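Local coordinates for protein ADP-dependent L-serine kinase SerK (Thermococcus kodakarensis KOD1, PDB 5X0J) that phosphorylates free L-serine with ADP, giving O-phospho-L-serine and AMP in the first step of cysteine biosynthesis from serine, at residues V33-E38 with E167-G172; L110-E115 with E171-L176; E120-I125 with L155-K160; M209-V212 with V217-P220. The protein carries 1 engineered substitution. All coordinates share one frame; numbering follows the deposited sequence. Where two conformers were deposited one is given.

Interaction 1. Residues V33-E38 with E167-G172; sequences VQKELE and EMSVEG. With AMP (adenosine monophosphate), chain B.
Val170 CG2 presses on the side-chain amide of Gln34, 3.4 Å from Gln34 CD. The two side chains cross at about a right angle. Beside this pair, Lys35 CG lies 3.2 Å from Ser169 OG. The lysine bends at chi2 (-74°), which brings Lys35 CE to 3.4 Å from Ser169 O. No direct hydrogen bond crosses the contact. A water bridges it, accepting from Lys35 N at 2.9 Å and bonding to Ser169 OG. Gln34, Ser169 and Glu38 each have a second conformer, so this is one of several states. In it Gln34 NE2 donates to Glu38 OE2 at 2.9 Å, from above the carboxylate plane. Gln34 N is bonded to Asp166 of the helix across the contact. Glu36 faces the nucleotide instead, with Glu36 OE1 3.5 Å from AMP O5'. It forms a salt bridge with Lys221 and accepts from Val3 N. With an alanine here, Lys221, which binds phosphoserine, would probably lose this salt-bridge partner and Val3 N its acceptor. The contact joins the two family regions of the chain: the first turn of an AMP-pocket helix in the ParB-like N-terminal part meets the last turn of helix 155-170 in the SerK C-terminal part.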
loop_
_atom_site.group_PDB
_atom_site.type_symbol
_atom_site.label_atom_id
_atom_site.label_comp_id
_atom_site.label_asym_id
_atom_site.label_seq_id
_atom_site.Cartn_x
_atom_site.Cartn_y
_atom_site.Cartn_z
ATOM N N VAL A 33 0.700 7.138 1.749
ATOM C CA VAL A 33 -0.497 7.557 2.474
ATOM C C VAL A 33 -0.008 8.329 3.699
ATOM O O VAL A 33 0.791 7.803 4.503
ATOM C CB VAL A 33 -1.309 6.322 2.935
ATOM C CG1 VAL A 33 -2.588 6.748 3.659
ATOM C CG2 VAL A 33 -1.606 5.412 1.739
ATOM N N GLN A 34 -0.476 9.569 3.853
ATOM C CA GLN A 34 0.030 10.439 4.911
ATOM C C GLN A 34 -0.128 9.852 6.306
ATOM O O GLN A 34 0.808 9.898 7.101
ATOM C CB GLN A 34 -0.614 11.824 4.863
ATOM C CG GLN A 34 -0.128 12.733 5.985
ATOM C CD GLN A 34 -0.396 14.191 5.721
ATOM O OE1 GLN A 34 -0.239 14.657 4.603
ATOM N NE2 GLN A 34 -0.770 14.927 6.764
ATOM N N LYS A 35 -1.299 9.302 6.612
ATOM C CA LYS A 35 -1.518 8.729 7.952
ATOM C C LYS A 35 -0.629 7.526 8.252
ATOM O O LYS A 35 -0.307 7.270 9.410
ATOM C CB LYS A 35 -2.971 8.315 8.141
ATOM C CG LYS A 35 -3.950 9.468 8.176
ATOM C CD LYS A 35 -3.927 10.270 9.451
ATOM C CE LYS A 35 -5.246 11.017 9.604
ATOM N NZ LYS A 35 -5.186 12.013 10.699
ATOM N N GLU A 36 -0.251 6.773 7.223
ATOM C CA GLU A 36 0.671 5.635 7.377
ATOM C C GLU A 36 2.082 6.144 7.702
ATOM O O GLU A 36 2.752 5.622 8.597
ATOM C CB GLU A 36 0.660 4.796 6.098
ATOM C CG GLU A 36 1.473 3.500 6.101
ATOM C CD GLU A 36 0.793 2.318 6.757
ATOM O OE1 GLU A 36 0.849 1.215 6.163
ATOM O OE2 GLU A 36 0.192 2.504 7.827
ATOM N N LEU A 37 2.526 7.166 6.978
ATOM C CA LEU A 37 3.821 7.798 7.228
ATOM C C LEU A 37 3.892 8.377 8.645
ATOM O O LEU A 37 4.844 8.120 9.387
ATOM C CB LEU A 37 4.065 8.907 6.194
ATOM C CG LEU A 37 5.409 9.626 6.286
ATOM C CD1 LEU A 37 6.564 8.640 6.201
ATOM C CD2 LEU A 37 5.495 10.690 5.200
ATOM N N GLU A 38 2.871 9.139 9.016
ATOM C CA GLU A 38 2.819 9.766 10.337
ATOM C C GLU A 38 2.857 8.726 11.444
ATOM O O GLU A 38 3.625 8.859 12.401
ATOM C CB GLU A 38 1.558 10.603 10.485
ATOM C CG GLU A 38 1.569 11.867 9.643
ATOM C CD GLU A 38 0.231 12.589 9.628
ATOM O OE1 GLU A 38 -0.814 11.979 9.968
ATOM O OE2 GLU A 38 0.229 13.781 9.243
ATOM N N GLU A 167 -6.272 13.098 1.191
ATOM C CA GLU A 167 -6.674 14.410 1.680
ATOM C C GLU A 167 -7.862 14.346 2.635
ATOM O O GLU A 167 -7.857 15.000 3.677
ATOM C CB GLU A 167 -7.009 15.325 0.514
ATOM C CG GLU A 167 -5.798 15.686 -0.326
ATOM C CD GLU A 167 -6.163 16.368 -1.632
ATOM O OE1 GLU A 167 -7.359 16.618 -1.889
ATOM O OE2 GLU A 167 -5.234 16.652 -2.414
ATOM N N MET A 168 -8.876 13.569 2.273
ATOM C CA MET A 168 -10.061 13.445 3.122
ATOM C C MET A 168 -9.734 12.774 4.448
ATOM O O MET A 168 -10.319 13.123 5.472
ATOM C CB MET A 168 -11.185 12.715 2.394
ATOM C CG MET A 168 -11.719 13.505 1.206
ATOM S SD MET A 168 -13.134 12.758 0.388
ATOM C CE MET A 168 -14.452 13.257 1.508
ATOM N N SER A 169 -8.800 11.828 4.421
ATOM C CA SER A 169 -8.297 11.173 5.632
ATOM C C SER A 169 -7.589 12.173 6.551
ATOM O O SER A 169 -7.850 12.242 7.756
ATOM C CB SER A 169 -7.359 10.036 5.221
ATOM O OG SER A 169 -6.581 9.553 6.294
ATOM N N VAL A 170 -6.696 12.966 5.969
ATOM C CA VAL A 170 -5.969 13.996 6.736
ATOM C C VAL A 170 -6.921 15.043 7.312
ATOM O O VAL A 170 -6.730 15.503 8.445
ATOM C CB VAL A 170 -4.861 14.640 5.879
ATOM C CG1 VAL A 170 -4.249 15.859 6.563
ATOM C CG2 VAL A 170 -3.775 13.610 5.578
ATOM N N GLU A 171 -7.942 15.398 6.538
ATOM C CA GLU A 171 -8.970 16.347 6.985
ATOM C C GLU A 171 -9.918 15.774 8.058
ATOM O O GLU A 171 -10.669 16.530 8.672
ATOM C CB GLU A 171 -9.790 16.839 5.782
ATOM C CG GLU A 171 -9.012 17.701 4.777
ATOM C CD GLU A 171 -9.617 17.688 3.385
ATOM O OE1 GLU A 171 -10.835 17.441 3.264
ATOM O OE2 GLU A 171 -8.878 17.930 2.391
ATOM N N GLY A 172 -9.894 14.461 8.282
ATOM C CA GLY A 172 -10.771 13.814 9.263
ATOM C C GLY A 172 -12.165 13.493 8.756
ATOM O O GLY A 172 -13.009 13.028 9.527
HETATM P P AMP B . 5.526 0.532 5.116
HETATM O O1P AMP B . 6.826 0.941 5.789
HETATM O O2P AMP B . 5.249 1.316 3.849
HETATM O O3P AMP B . 5.424 -0.962 4.965
HETATM O "O5'" AMP B . 4.340 0.977 6.108
HETATM C "C5'" AMP B . 4.551 1.246 7.491
HETATM C "C4'" AMP B . 5.008 -0.013 8.206
HETATM O "O4'" AMP B . 5.666 0.347 9.404
HETATM C "C3'" AMP B . 3.904 -0.980 8.687
HETATM O "O3'" AMP B . 4.216 -2.295 8.233
HETATM C "C2'" AMP B . 3.924 -0.967 10.216
HETATM O "O2'" AMP B . 3.590 -2.220 10.806
HETATM C "C1'" AMP B . 5.369 -0.594 10.397
HETATM N N9 AMP B . 5.770 -0.046 11.708
HETATM C C8 AMP B . 5.032 0.641 12.600
HETATM N N7 AMP B . 5.777 0.999 13.674
HETATM C C5 AMP B . 7.014 0.536 13.452
HETATM C C6 AMP B . 8.292 0.554 14.183
HETATM N N6 AMP B . 8.373 1.165 15.385
HETATM N N1 AMP B . 9.350 -0.055 13.597
HETATM C C2 AMP B . 9.281 -0.668 12.393
HETATM N N3 AMP B . 8.144 -0.727 11.681
HETATM C C4 AMP B . 7.013 -0.154 12.157
HETATM O O HOH W 1 -3.670 9.655 4.997
#

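Interaction 2. Residues L110-E115 with E171-L176; sequences LNEVVE and EGKIEL
The carboxylate of Glu112 has the methylenes of Lys173 over one face, with Lys173 CD 3.4 Å from Glu112 OE2. Lys173 CE is equally close to that oxygen. The setting is a helix packed on a helix-to-strand turn: helix 110-119 lies against the link from helix 155-170 to strand 175-179. Gly172, at positive phi (83°), closes helix 155-170 with a Schellman motif. The other oxygen, Glu112 OE1, takes a hydrogen from a water at 3.1 Å. The same water donates to Lys173 O at 2.8 Å and so links the Glu112 carboxylate to the backbone of Lys173. The second flat group, the carboxylate of Glu171, is met by Lys173 NZ on its anti side, 34° out of plane. Glu112 and Lys173 do not form a salt bridge, as Glu112 OE2 and Lys173 NZ stay 4.9 Å apart. The lysine chain bends at chi4 (64°) and puts its ammonium on Glu171 OE1, 3.1 Å from Lys173 NZ. Arg116 is a second cationic partner of that oxygen. Deeper in, Met168 and Phe106 pack on both Val113 and Ile174. These two buried side chains cross at about a right angle and meet methyl to methyl, Val113 CG2 to Ile174 CG2 at 3.9 Å.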
loop_
_atom_site.group_PDB
_atom_site.type_symbol
_atom_site.label_atom_id
_atom_site.label_comp_id
_atom_site.label_asym_id
_atom_site.label_seq_id
_atom_site.Cartn_x
_atom_site.Cartn_y
_atom_site.Cartn_z
ATOM N N LEU A 110 -20.486 8.661 1.400
ATOM C CA LEU A 110 -20.331 8.402 -0.033
ATOM C C LEU A 110 -20.435 9.669 -0.871
ATOM O O LEU A 110 -19.568 9.942 -1.688
ATOM C CB LEU A 110 -21.373 7.399 -0.531
ATOM C CG LEU A 110 -21.381 7.164 -2.053
ATOM C CD1 LEU A 110 -20.110 6.429 -2.481
ATOM C CD2 LEU A 110 -22.639 6.425 -2.482
ATOM N N ASN A 111 -21.511 10.428 -0.690
ATOM C CA ASN A 111 -21.740 11.606 -1.530
ATOM C C ASN A 111 -20.609 12.633 -1.439
ATOM O O ASN A 111 -20.201 13.198 -2.452
ATOM C CB ASN A 111 -23.097 12.256 -1.214
ATOM C CG ASN A 111 -24.283 11.361 -1.573
ATOM O OD1 ASN A 111 -24.170 10.416 -2.360
ATOM N ND2 ASN A 111 -25.441 11.671 -0.999
ATOM N N GLU A 112 -20.079 12.838 -0.239
ATOM C CA GLU A 112 -18.931 13.723 -0.042
ATOM C C GLU A 112 -17.681 13.223 -0.783
ATOM O O GLU A 112 -16.975 14.010 -1.417
ATOM C CB GLU A 112 -18.620 13.860 1.449
ATOM C CG GLU A 112 -17.684 15.002 1.791
ATOM C CD GLU A 112 -17.570 15.238 3.290
ATOM O OE1 GLU A 112 -17.749 14.278 4.087
ATOM O OE2 GLU A 112 -17.307 16.389 3.670
ATOM N N VAL A 113 -17.414 11.922 -0.686
ATOM C CA VAL A 113 -16.285 11.305 -1.395
ATOM C C VAL A 113 -16.486 11.447 -2.913
ATOM O O VAL A 113 -15.585 11.903 -3.617
ATOM C CB VAL A 113 -16.066 9.826 -0.970
ATOM C CG1 VAL A 113 -14.993 9.149 -1.820
ATOM C CG2 VAL A 113 -15.665 9.744 0.503
ATOM N N VAL A 114 -17.676 11.108 -3.407
ATOM C CA VAL A 114 -17.966 11.215 -4.848
ATOM C C VAL A 114 -17.785 12.651 -5.366
ATOM O O VAL A 114 -17.179 12.863 -6.427
ATOM C CB VAL A 114 -19.367 10.655 -5.185
ATOM C CG1 VAL A 114 -19.756 10.964 -6.633
ATOM C CG2 VAL A 114 -19.407 9.155 -4.937
ATOM N N GLU A 115 -18.302 13.633 -4.629
ATOM C CA GLU A 115 -18.151 15.066 -4.940
ATOM C C GLU A 115 -16.680 15.446 -5.089
ATOM O O GLU A 115 -16.275 16.148 -6.024
ATOM C CB GLU A 115 -18.796 15.911 -3.820
ATOM C CG GLU A 115 -18.650 17.424 -3.940
ATOM C CD GLU A 115 -19.456 18.175 -2.890
ATOM O OE1 GLU A 115 -19.408 17.785 -1.701
ATOM O OE2 GLU A 115 -20.124 19.165 -3.252
ATOM N N GLU A 171 -7.942 15.398 6.538
ATOM C CA GLU A 171 -8.970 16.347 6.985
ATOM C C GLU A 171 -9.918 15.774 8.058
ATOM O O GLU A 171 -10.669 16.530 8.672
ATOM C CB GLU A 171 -9.790 16.839 5.782
ATOM C CG GLU A 171 -9.012 17.701 4.777
ATOM C CD GLU A 171 -9.617 17.688 3.385
ATOM O OE1 GLU A 171 -10.835 17.441 3.264
ATOM O OE2 GLU A 171 -8.878 17.930 2.391
ATOM N N GLY A 172 -9.894 14.461 8.282
ATOM C CA GLY A 172 -10.771 13.814 9.263
ATOM C C GLY A 172 -12.165 13.493 8.756
ATOM O O GLY A 172 -13.009 13.028 9.527
ATOM N N LYS A 173 -12.416 13.705 7.466
ATOM C CA LYS A 173 -13.735 13.479 6.885
ATOM C C LYS A 173 -14.040 11.992 6.739
ATOM O O LYS A 173 -15.204 11.596 6.793
ATOM C CB LYS A 173 -13.859 14.182 5.533
ATOM C CG LYS A 173 -13.809 15.698 5.638
ATOM C CD LYS A 173 -13.982 16.347 4.275
ATOM C CE LYS A 173 -14.267 17.838 4.391
ATOM N NZ LYS A 173 -13.125 18.580 4.986
ATOM N N ILE A 174 -13.005 11.175 6.530
ATOM C CA ILE A 174 -13.166 9.730 6.431
ATOM C C ILE A 174 -12.136 9.015 7.277
ATOM O O ILE A 174 -11.089 9.583 7.601
ATOM C CB ILE A 174 -13.031 9.214 4.969
ATOM C CG1 ILE A 174 -11.632 9.485 4.370
ATOM C CG2 ILE A 174 -14.127 9.800 4.087
ATOM C CD1 ILE A 174 -11.426 8.832 3.016
ATOM N N GLU A 175 -12.457 7.774 7.634
ATOM C CA GLU A 175 -11.468 6.830 8.138
ATOM C C GLU A 175 -11.025 6.003 6.933
ATOM O O GLU A 175 -11.847 5.339 6.311
ATOM C CB GLU A 175 -12.089 5.952 9.231
ATOM C CG GLU A 175 -11.090 5.217 10.117
ATOM C CD GLU A 175 -11.510 5.220 11.577
ATOM O OE1 GLU A 175 -10.945 6.017 12.363
ATOM O OE2 GLU A 175 -12.436 4.455 11.925
ATOM N N LEU A 176 -9.738 6.066 6.607
ATOM C CA LEU A 176 -9.161 5.376 5.453
ATOM C C LEU A 176 -8.455 4.112 5.930
ATOM O O LEU A 176 -7.548 4.180 6.768
ATOM C CB LEU A 176 -8.176 6.294 4.731
ATOM C CG LEU A 176 -7.392 5.735 3.539
ATOM C CD1 LEU A 176 -8.308 5.218 2.442
ATOM C CD2 LEU A 176 -6.466 6.816 3.002
HETATM O O HOH W 2 -17.757 11.660 5.708
#

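Interaction 3. Residues E120-I125 with L155-K160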
loop_
_atom_site.group_PDB
_atom_site.type_symbol
_atom_site.label_atom_id
_atom_site.label_comp_id
_atom_site.label_asym_id
_atom_site.label_seq_id
_atom_site.Cartn_x
_atom_site.Cartn_y
_atom_site.Cartn_z
ATOM N N GLU A 120 -11.837 16.501 -8.555
ATOM C CA GLU A 120 -10.522 16.110 -9.056
ATOM C C GLU A 120 -10.497 15.798 -10.559
ATOM O O GLU A 120 -9.431 15.578 -11.118
ATOM C CB GLU A 120 -10.025 14.874 -8.283
ATOM C CG GLU A 120 -8.512 14.771 -8.116
ATOM C CD GLU A 120 -7.936 15.797 -7.150
ATOM O OE1 GLU A 120 -8.709 16.485 -6.448
ATOM O OE2 GLU A 120 -6.695 15.918 -7.080
ATOM N N GLY A 121 -11.666 15.746 -11.203
ATOM C CA GLY A 121 -11.777 15.498 -12.637
ATOM C C GLY A 121 -12.120 14.062 -13.001
ATOM O O GLY A 121 -12.197 13.740 -14.182
ATOM N N LEU A 122 -12.338 13.207 -12.002
ATOM C CA LEU A 122 -12.690 11.818 -12.249
ATOM C C LEU A 122 -14.141 11.681 -12.631
ATOM O O LEU A 122 -14.975 12.508 -12.257
ATOM C CB LEU A 122 -12.454 10.987 -10.996
ATOM C CG LEU A 122 -10.980 10.898 -10.612
ATOM C CD1 LEU A 122 -10.839 10.534 -9.159
ATOM C CD2 LEU A 122 -10.277 9.873 -11.485
ATOM N N GLU A 123 -14.437 10.619 -13.369
ATOM C CA GLU A 123 -15.808 10.194 -13.599
ATOM C C GLU A 123 -16.178 9.135 -12.577
ATOM O O GLU A 123 -15.347 8.294 -12.228
ATOM C CB GLU A 123 -15.972 9.661 -15.009
ATOM C CG GLU A 123 -15.691 10.694 -16.087
ATOM C CD GLU A 123 -15.821 10.110 -17.469
ATOM O OE1 GLU A 123 -16.954 10.064 -17.976
ATOM O OE2 GLU A 123 -14.799 9.703 -18.048
ATOM N N VAL A 124 -17.404 9.204 -12.064
ATOM C CA VAL A 124 -17.909 8.223 -11.098
ATOM C C VAL A 124 -19.298 7.838 -11.599
ATOM O O VAL A 124 -20.244 8.600 -11.469
ATOM C CB VAL A 124 -17.944 8.796 -9.664
ATOM C CG1 VAL A 124 -18.419 7.728 -8.679
ATOM C CG2 VAL A 124 -16.577 9.366 -9.277
ATOM N N ILE A 125 -19.381 6.665 -12.223
ATOM C CA ILE A 125 -20.534 6.286 -13.031
ATOM C C ILE A 125 -21.219 5.096 -12.390
ATOM O O ILE A 125 -20.608 4.036 -12.243
ATOM C CB ILE A 125 -20.089 5.941 -14.458
ATOM C CG1 ILE A 125 -19.478 7.179 -15.117
ATOM C CG2 ILE A 125 -21.265 5.410 -15.275
ATOM C CD1 ILE A 125 -18.723 6.882 -16.388
ATOM N N LEU A 155 -3.755 4.191 -14.501
ATOM C CA LEU A 155 -2.839 4.569 -13.431
ATOM C C LEU A 155 -3.040 5.998 -12.934
ATOM O O LEU A 155 -3.092 6.244 -11.727
ATOM C CB LEU A 155 -1.378 4.385 -13.868
ATOM C CG LEU A 155 -0.314 4.761 -12.813
ATOM C CD1 LEU A 155 -0.567 4.105 -11.459
ATOM C CD2 LEU A 155 1.080 4.424 -13.321
ATOM N N GLU A 156 -3.163 6.936 -13.863
ATOM C CA GLU A 156 -3.326 8.340 -13.495
ATOM C C GLU A 156 -4.582 8.535 -12.664
ATOM O O GLU A 156 -4.578 9.268 -11.687
ATOM C CB GLU A 156 -3.346 9.237 -14.734
ATOM C CG GLU A 156 -1.987 9.402 -15.402
ATOM N N GLU A 157 -5.646 7.837 -13.039
ATOM C CA GLU A 157 -6.910 7.940 -12.328
ATOM C C GLU A 157 -6.831 7.270 -10.958
ATOM O O GLU A 157 -7.387 7.789 -10.000
ATOM C CB GLU A 157 -8.060 7.370 -13.166
ATOM C CG GLU A 157 -8.464 8.267 -14.337
ATOM C CD GLU A 157 -7.469 8.285 -15.490
ATOM O OE1 GLU A 157 -7.433 9.293 -16.242
ATOM O OE2 GLU A 157 -6.737 7.298 -15.687
ATOM N N GLN A 158 -6.109 6.156 -10.863
ATOM C CA GLN A 158 -5.871 5.539 -9.564
ATOM C C GLN A 158 -5.127 6.482 -8.614
ATOM O O GLN A 158 -5.423 6.539 -7.429
ATOM C CB GLN A 158 -5.105 4.223 -9.719
ATOM C CG GLN A 158 -5.921 3.132 -10.403
ATOM C CD GLN A 158 -5.132 1.880 -10.724
ATOM O OE1 GLN A 158 -3.903 1.908 -10.856
ATOM N NE2 GLN A 158 -5.838 0.765 -10.848
ATOM N N LYS A 159 -4.172 7.235 -9.144
ATOM C CA LYS A 159 -3.489 8.250 -8.345
ATOM C C LYS A 159 -4.415 9.380 -7.900
ATOM O O LYS A 159 -4.340 9.837 -6.765
ATOM C CB LYS A 159 -2.279 8.803 -9.090
ATOM C CG LYS A 159 -1.172 7.782 -9.274
ATOM C CD LYS A 159 0.004 8.356 -10.036
ATOM C CE LYS A 159 1.169 7.386 -10.031
ATOM N NZ LYS A 159 2.279 7.840 -10.913
ATOM N N LYS A 160 -5.301 9.836 -8.785
ATOM C CA LYS A 160 -6.224 10.915 -8.421
ATOM C C LYS A 160 -7.191 10.449 -7.335
ATOM O O LYS A 160 -7.450 11.181 -6.381
ATOM C CB LYS A 160 -6.987 11.418 -9.647
ATOM C CG LYS A 160 -6.102 12.149 -10.640
ATOM C CD LYS A 160 -6.865 12.602 -11.874
ATOM C CE LYS A 160 -5.927 13.218 -12.900
ATOM N NZ LYS A 160 -6.618 13.576 -14.165
#
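Along the backbones Leu122 lies nearest Glu157 and Glu120 nearest Lys160, with Leu122 CA 7.0 Å from Glu157 CA and Glu120 CA 6.8 Å from Lys160 CA. The loop is the C-terminal cap of helix 110-119. Gly121, with phi at 99°, completes a Schellman motif, and a side chain there would clash with the carbonyl oxygen of Glu120. The chain then runs into strand 125-126 of the antiparallel sheet. Leu122 makes the larger share of the loop's side of the contact. Its two methyls divide the work: Leu122 CD2 lies 3.7 Å from Glu157 CG and equally near Glu157 CB, while Leu122 CD1 lies 4.0 Å from Lys160 CB. The leucine crosses both side chains obliquely. It is buried, and Leu117, Val161 and Ile151 also touch it. With a glycine in its place, a gap is likely to open between the cap and helix 155-170, and the methylenes of Glu157 would lose their apolar cover. The charged residues meet across the contact through their carbons. Glu157 bends at chi2 (73°), and its OE2 accepts from Gly154 N just before its own helix. Glu120 OE2 forms a salt bridge with Lys163. No hydrogen bond crosses between the two segments. Glu120 CG rests 4.0 Å from Lys160 CB. Lys160 stretches out past the cap, its CD 4.0 Å from Glu120 O.

Interaction 4. Residues M209-V212 with V217-P220; sequences MELV and VYSP
Leu211 and Tyr218 meet in a CH-pi contact. Leu211 CD2 sits over one face of the Tyr218 ring, 3.4 Å from its centroid and only 3° off the ring normal. The methyl is therefore almost centred. All six ring carbons are nearly equidistant from it, the nearest being Tyr218 CD2, 3.6 Å from Leu211 CD2. Leu211 CG is anti to the backbone nitrogen (chi1 -155°), and the turn at chi2 (76°) points this methyl at the ring. Leu211 has a second conformer, so this CH-pi contact describes one of two states. Van der Waals contact with the backbone comes next: Leu211 CD2 also rests 3.8 Å from Val217 C. Polar bonds lie around the pair and not across it. Tyr218 makes backbone hydrogen bonds with His29 and Gln31. These hold the loop that carries the Tyr218 ring. Tyr218 is near the active site, its side chain about 4 Å from that of the engineered Gln30 and about 5 Å from that of Thr223, which binds phosphoserine. The contact thus joins helix 205-213 to the loop before strand 224-226. No hydrogen bond or salt bridge joins the segments, so the contact depends on shape and on the methyl's place over the ring.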
loop_
_atom_site.group_PDB
_atom_site.type_symbol
_atom_site.label_atom_id
_atom_site.label_comp_id
_atom_site.label_asym_id
_atom_site.label_seq_id
_atom_site.Cartn_x
_atom_site.Cartn_y
_atom_site.Cartn_z
ATOM N N MET A 209 8.483 -4.376 -11.802
ATOM C CA MET A 209 9.888 -4.117 -12.125
ATOM C C MET A 209 10.009 -3.272 -13.391
ATOM O O MET A 209 10.825 -2.348 -13.433
ATOM C CB MET A 209 10.704 -5.416 -12.250
ATOM C CG MET A 209 12.215 -5.205 -12.163
ATOM S SD MET A 209 12.760 -4.534 -10.575
ATOM C CE MET A 209 12.837 -6.026 -9.595
ATOM N N GLU A 210 9.190 -3.570 -14.397
ATOM C CA GLU A 210 9.111 -2.741 -15.614
ATOM C C GLU A 210 8.844 -1.261 -15.282
ATOM O O GLU A 210 9.514 -0.375 -15.822
ATOM C CB GLU A 210 8.041 -3.275 -16.575
ATOM N N LEU A 211 7.891 -1.010 -14.384
ATOM C CA LEU A 211 7.544 0.356 -13.960
ATOM C C LEU A 211 8.690 1.027 -13.202
ATOM O O LEU A 211 9.003 2.197 -13.431
ATOM C CB LEU A 211 6.278 0.356 -13.082
ATOM C CG LEU A 211 5.491 1.671 -13.067
ATOM C CD1 LEU A 211 4.689 1.841 -14.347
ATOM C CD2 LEU A 211 4.570 1.771 -11.861
ATOM N N VAL A 212 9.307 0.279 -12.294
ATOM C CA VAL A 212 10.461 0.773 -11.536
ATOM C C VAL A 212 11.625 1.145 -12.457
ATOM O O VAL A 212 12.269 2.170 -12.238
ATOM C CB VAL A 212 10.923 -0.273 -10.501
ATOM C CG1 VAL A 212 12.263 0.097 -9.877
ATOM C CG2 VAL A 212 9.863 -0.434 -9.428
ATOM N N VAL A 217 6.089 5.453 -10.597
ATOM C CA VAL A 217 5.532 4.888 -9.360
ATOM C C VAL A 217 4.030 4.660 -9.520
ATOM O O VAL A 217 3.349 5.352 -10.294
ATOM C CB VAL A 217 5.788 5.776 -8.116
ATOM C CG1 VAL A 217 7.276 5.838 -7.800
ATOM C CG2 VAL A 217 5.222 7.178 -8.295
ATOM N N TYR A 218 3.531 3.661 -8.805
ATOM C CA TYR A 218 2.096 3.390 -8.717
ATOM C C TYR A 218 1.444 4.279 -7.649
ATOM O O TYR A 218 2.124 4.928 -6.848
ATOM C CB TYR A 218 1.856 1.951 -8.274
ATOM C CG TYR A 218 2.163 0.846 -9.240
ATOM C CD1 TYR A 218 1.357 0.614 -10.344
ATOM C CD2 TYR A 218 3.207 -0.032 -9.003
ATOM C CE1 TYR A 218 1.607 -0.444 -11.211
ATOM C CE2 TYR A 218 3.464 -1.092 -9.853
ATOM C CZ TYR A 218 2.663 -1.297 -10.956
ATOM O OH TYR A 218 2.930 -2.360 -11.785
ATOM N N SER A 219 0.116 4.268 -7.609
ATOM C CA SER A 219 -0.607 4.863 -6.493
ATOM C C SER A 219 -0.315 4.051 -5.208
ATOM O O SER A 219 0.180 2.918 -5.286
ATOM C CB SER A 219 -2.112 4.925 -6.807
ATOM O OG SER A 219 -2.712 3.645 -6.733
ATOM N N PRO A 220 -0.606 4.630 -4.030
ATOM C CA PRO A 220 -0.238 3.940 -2.788
ATOM C C PRO A 220 -0.835 2.545 -2.664
ATOM O O PRO A 220 -1.971 2.289 -3.103
ATOM C CB PRO A 220 -0.763 4.873 -1.692
ATOM C CG PRO A 220 -0.866 6.203 -2.336
ATOM C CD PRO A 220 -1.264 5.915 -3.750
#

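Overall arrangement
None of the four contacts is wholly buried. Interactions 1, 2 and 3 are partly buried, and interaction 4 is a surface contact. Interactions 1 and 3 use the two ends of helix 155-170. Interaction 2 shares Glu171 and Gly172 with interaction 1 and continues into strand 175-179. Interactions 2 and 3 stay within the C-terminal family region, and Val114 touches Val124 between them. Interaction 1 alone reaches AMP. Lys159 NZ bonds to Val217 O and links interactions 3 and 4, while Val33 packs on Pro220 between 1 and 4. Interactions 1 and 2 each add a water between their own segments to side-chain packing; 3 rests on packing alone, and 4 on a methyl over an aromatic face.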